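Local structure of escJ (Escherichia coli, 1YJ7) at the interface of chains A and B. The protein is a lipoprotein of the YscJ family that forms part of the molecular platform for type III secretion system assembly in enteropathogenic E. coli, probably as a ring. Coordinates in Å, arbitrary orientation; residue numbers count along the deposited sequence, not the author numbering. Chains: chain A/B, escJ.

The interface of chains A and B. Residues chain A 11-12, 15-16, 30; chain B 4-6, 47, 51.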
ATOM      1  N   GLU A  11       2.520  23.747  15.286  1.00 16.68           N
ATOM      2  CA  GLU A  11       2.562  22.873  16.441  1.00 16.48           C
ATOM      3  C   GLU A  11       3.947  22.231  16.575  1.00 16.81           C
ATOM      4  O   GLU A  11       4.507  22.191  17.667  1.00 14.94           O
ATOM      5  CB  GLU A  11       1.424  21.844  16.370  1.00 17.01           C
ATOM      6  CG  GLU A  11       0.066  22.476  16.635  1.00 17.78           C
ATOM      7  CD  GLU A  11      -1.101  21.517  16.477  1.00 21.83           C
ATOM      8  OE1 GLU A  11      -2.262  21.988  16.555  1.00 25.65           O
ATOM      9  OE2 GLU A  11      -0.856  20.320  16.289  1.00 22.68           O
ATOM     10  N   LYS A  12       4.528  21.777  15.465  1.00 17.35           N
ATOM     11  CA  LYS A  12       5.830  21.102  15.490  1.00 18.37           C
ATOM     12  C   LYS A  12       6.942  22.018  16.014  1.00 17.85           C
ATOM     13  O   LYS A  12       7.732  21.617  16.869  1.00 17.39           O
ATOM     14  CB  LYS A  12       6.217  20.612  14.092  1.00 19.17           C
ATOM     15  CG  LYS A  12       7.421  19.700  14.034  1.00 23.24           C
ATOM     16  CD  LYS A  12       7.625  19.229  12.584  1.00 27.99           C
ATOM     17  CE  LYS A  12       8.634  18.099  12.484  1.00 31.71           C
ATOM     18  NZ  LYS A  12       8.763  17.620  11.064  1.00 33.98           N
ATOM     19  N   ASN A  15       6.534  22.958  19.653  1.00 13.86           N
ATOM     20  CA  ASN A  15       6.990  21.830  20.457  1.00 14.00           C
ATOM     21  C   ASN A  15       8.504  21.741  20.577  1.00 13.75           C
ATOM     22  O   ASN A  15       9.022  21.456  21.648  1.00 13.71           O
ATOM     23  CB  ASN A  15       6.478  20.500  19.913  1.00 14.30           C
ATOM     24  CG  ASN A  15       5.017  20.293  20.186  1.00 14.93           C
ATOM     25  OD1 ASN A  15       4.431  20.931  21.061  1.00 16.31           O
ATOM     26  ND2 ASN A  15       4.410  19.393  19.429  1.00 15.81           N
ATOM     27  N   GLN A  16       9.205  21.985  19.479  1.00 14.02           N
ATOM     28  CA  GLN A  16      10.659  21.962  19.496  1.00 14.42           C
ATOM     29  C   GLN A  16      11.200  23.058  20.426  1.00 13.60           C
ATOM     30  O   GLN A  16      12.088  22.814  21.239  1.00 13.27           O
ATOM     31  CB  GLN A  16      11.233  22.069  18.082  0.50 14.79           C
ATOM     32  CG  GLN A  16      10.886  20.890  17.094  0.50 15.63           C
ATOM     33  CD  GLN A  16      10.757  19.469  17.715  0.50 14.33           C
ATOM     34  OE1 GLN A  16      11.702  18.938  18.290  0.50 12.97           O
ATOM     35  NE2 GLN A  16       9.574  18.849  17.544  0.50 14.70           N
ATOM     36  N   LYS A  30       2.174  27.434  26.958  1.00 14.51           N
ATOM     37  CA  LYS A  30       1.765  27.386  25.574  1.00 14.43           C
ATOM     38  C   LYS A  30       0.260  27.537  25.467  1.00 16.34           C
ATOM     39  O   LYS A  30      -0.475  27.025  26.315  1.00 16.30           O
ATOM     40  CB  LYS A  30       2.188  26.040  24.969  1.00 15.25           C
ATOM     41  CG  LYS A  30       1.819  25.874  23.503  1.00 14.11           C
ATOM     42  CD  LYS A  30       2.569  24.732  22.865  1.00 15.69           C
ATOM     43  CE  LYS A  30       1.999  23.376  23.289  1.00 15.65           C
ATOM     44  NZ  LYS A  30       2.843  22.243  22.796  1.00 15.67           N
TER
ATOM     45  N   GLN B   4      -0.508  20.125  25.280  1.00 20.01           N
ATOM     46  CA  GLN B   4      -0.851  19.614  23.960  1.00 19.94           C
ATOM     47  C   GLN B   4       0.409  19.197  23.183  1.00 19.83           C
ATOM     48  O   GLN B   4       1.423  19.885  23.235  1.00 18.39           O
ATOM     49  CB  GLN B   4      -1.588  20.700  23.222  1.00 20.31           C
ATOM     50  CG  GLN B   4      -2.207  20.296  21.924  1.00 23.00           C
ATOM     51  CD  GLN B   4      -2.938  21.446  21.319  1.00 26.70           C
ATOM     52  OE1 GLN B   4      -2.402  22.128  20.431  1.00 29.17           O
ATOM     53  NE2 GLN B   4      -4.164  21.699  21.811  1.00 28.12           N
ATOM     54  N   LEU B   5       0.344  18.037  22.523  1.00 18.75           N
ATOM     55  CA  LEU B   5       1.372  17.582  21.592  1.00 18.88           C
ATOM     56  C   LEU B   5       0.960  18.018  20.189  1.00 18.65           C
ATOM     57  O   LEU B   5       1.525  18.948  19.615  1.00 17.30           O
ATOM     58  CB  LEU B   5       1.512  16.059  21.653  1.00 19.34           C
ATOM     59  CG  LEU B   5       2.604  15.351  22.451  1.00 22.88           C
ATOM     60  CD1 LEU B   5       3.420  16.218  23.376  1.00 23.52           C
ATOM     61  CD2 LEU B   5       2.066  14.107  23.150  1.00 22.78           C
ATOM     62  N   TYR B   6      -0.065  17.366  19.646  1.00 17.88           N
ATOM     63  CA  TYR B   6      -0.542  17.651  18.294  1.00 18.33           C
ATOM     64  C   TYR B   6      -2.061  17.511  18.231  1.00 19.44           C
ATOM     65  O   TYR B   6      -2.637  16.684  18.956  1.00 19.78           O
ATOM     66  CB  TYR B   6       0.105  16.697  17.283  1.00 18.50           C
ATOM     67  CG  TYR B   6       1.594  16.874  17.190  1.00 17.17           C
ATOM     68  CD1 TYR B   6       2.457  16.024  17.851  1.00 18.23           C
ATOM     69  CD2 TYR B   6       2.139  17.940  16.470  1.00 18.52           C
ATOM     70  CE1 TYR B   6       3.841  16.214  17.790  1.00 19.96           C
ATOM     71  CE2 TYR B   6       3.506  18.136  16.412  1.00 19.39           C
ATOM     72  CZ  TYR B   6       4.345  17.287  17.073  1.00 19.17           C
ATOM     73  OH  TYR B   6       5.698  17.509  17.001  1.00 20.10           O
ATOM     74  N   PHE B  47       6.654  16.076  28.954  1.00 16.33           N
ATOM     75  CA  PHE B  47       6.636  16.721  27.646  1.00 15.75           C
ATOM     76  C   PHE B  47       7.937  16.552  26.880  1.00 15.49           C
ATOM     77  O   PHE B  47       7.928  16.157  25.720  1.00 15.49           O
ATOM     78  CB  PHE B  47       6.322  18.219  27.761  1.00 15.17           C
ATOM     79  CG  PHE B  47       6.174  18.895  26.430  1.00 15.13           C
ATOM     80  CD1 PHE B  47       4.975  18.876  25.760  1.00 14.37           C
ATOM     81  CD2 PHE B  47       7.258  19.499  25.825  1.00 13.99           C
ATOM     82  CE1 PHE B  47       4.838  19.486  24.533  1.00 15.56           C
ATOM     83  CE2 PHE B  47       7.121  20.112  24.598  1.00 15.99           C
ATOM     84  CZ  PHE B  47       5.918  20.086  23.950  1.00 13.95           C
ATOM     85  N   ILE B  51       8.357  14.400  23.317  1.00 15.06           N
ATOM     86  CA  ILE B  51       8.778  14.965  22.062  1.00 15.51           C
ATOM     87  C   ILE B  51      10.012  14.223  21.543  1.00 15.90           C
ATOM     88  O   ILE B  51      10.103  13.958  20.356  1.00 16.51           O
ATOM     89  CB  ILE B  51       9.028  16.503  22.192  1.00 14.94           C
ATOM     90  CG1 ILE B  51       7.704  17.233  22.444  1.00 15.48           C
ATOM     91  CG2 ILE B  51       9.750  17.056  20.962  1.00 16.70           C
ATOM     92  CD1 ILE B  51       6.640  17.072  21.387  1.00 16.71           C
TER
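With CG anti to its own carbonyl carbon (chi1 -74°), A:Asn15 points its amide away from helix 11-23 towards B:Tyr6 of strand 3-6, which turns a face of its ring to the amide. The amide stands almost upright on the ring, the two planes 83° apart. A:Asn15 ND2 sits above that face near the rim, 3.2 Å from B:Tyr6 CZ, the carbon that bears the hydroxyl. The same nitrogen, A:Asn15 ND2, donates a nearly straight hydrogen bond to the backbone carbonyl B:Leu5 O, 2.9 Å away; the acceptor lies in the amide plane, but the donor stands above the carbonyl plane. Bond and ring together should fix the rotation of the amide.

The other branch, A:Asn15 OD1, faces the rim of B:Phe47, 3.4 Å from B:Phe47 CZ, while the A:Asn15 backbone O lies in plane at the edge of that ring. CD1 of B:Ile51, from helix 47-56, packs against A:Asn15 CB at 3.7 Å; the CG2 branch lies against the amide end of A:Gln16. Thus one polar side chain is set among two aromatic rings and an aliphatic tip.

On either side, charged chains extend the contact. A:Glu11 runs past B:Tyr6 with CB near CD2 and the carboxylate OE2 over the tyrosine CA, while the helix backbone at A:Lys12 CA approaches CE2 of the ring. Helix 11-23 and strand 29-32 of chain A meet strand 3-6 and helix 47-56 of chain B; the whole interface is not an exact two-fold, an arrangement compatible with ring assembly, though two chains alone do not show a ring. Towards the start of strand 3-6, a turn at chi3 (75°) carries the side-chain nitrogen A:Lys30 NZ to the backbone carbonyl B:Gln4 O, to which it donates a hydrogen bond of 2.8 Å.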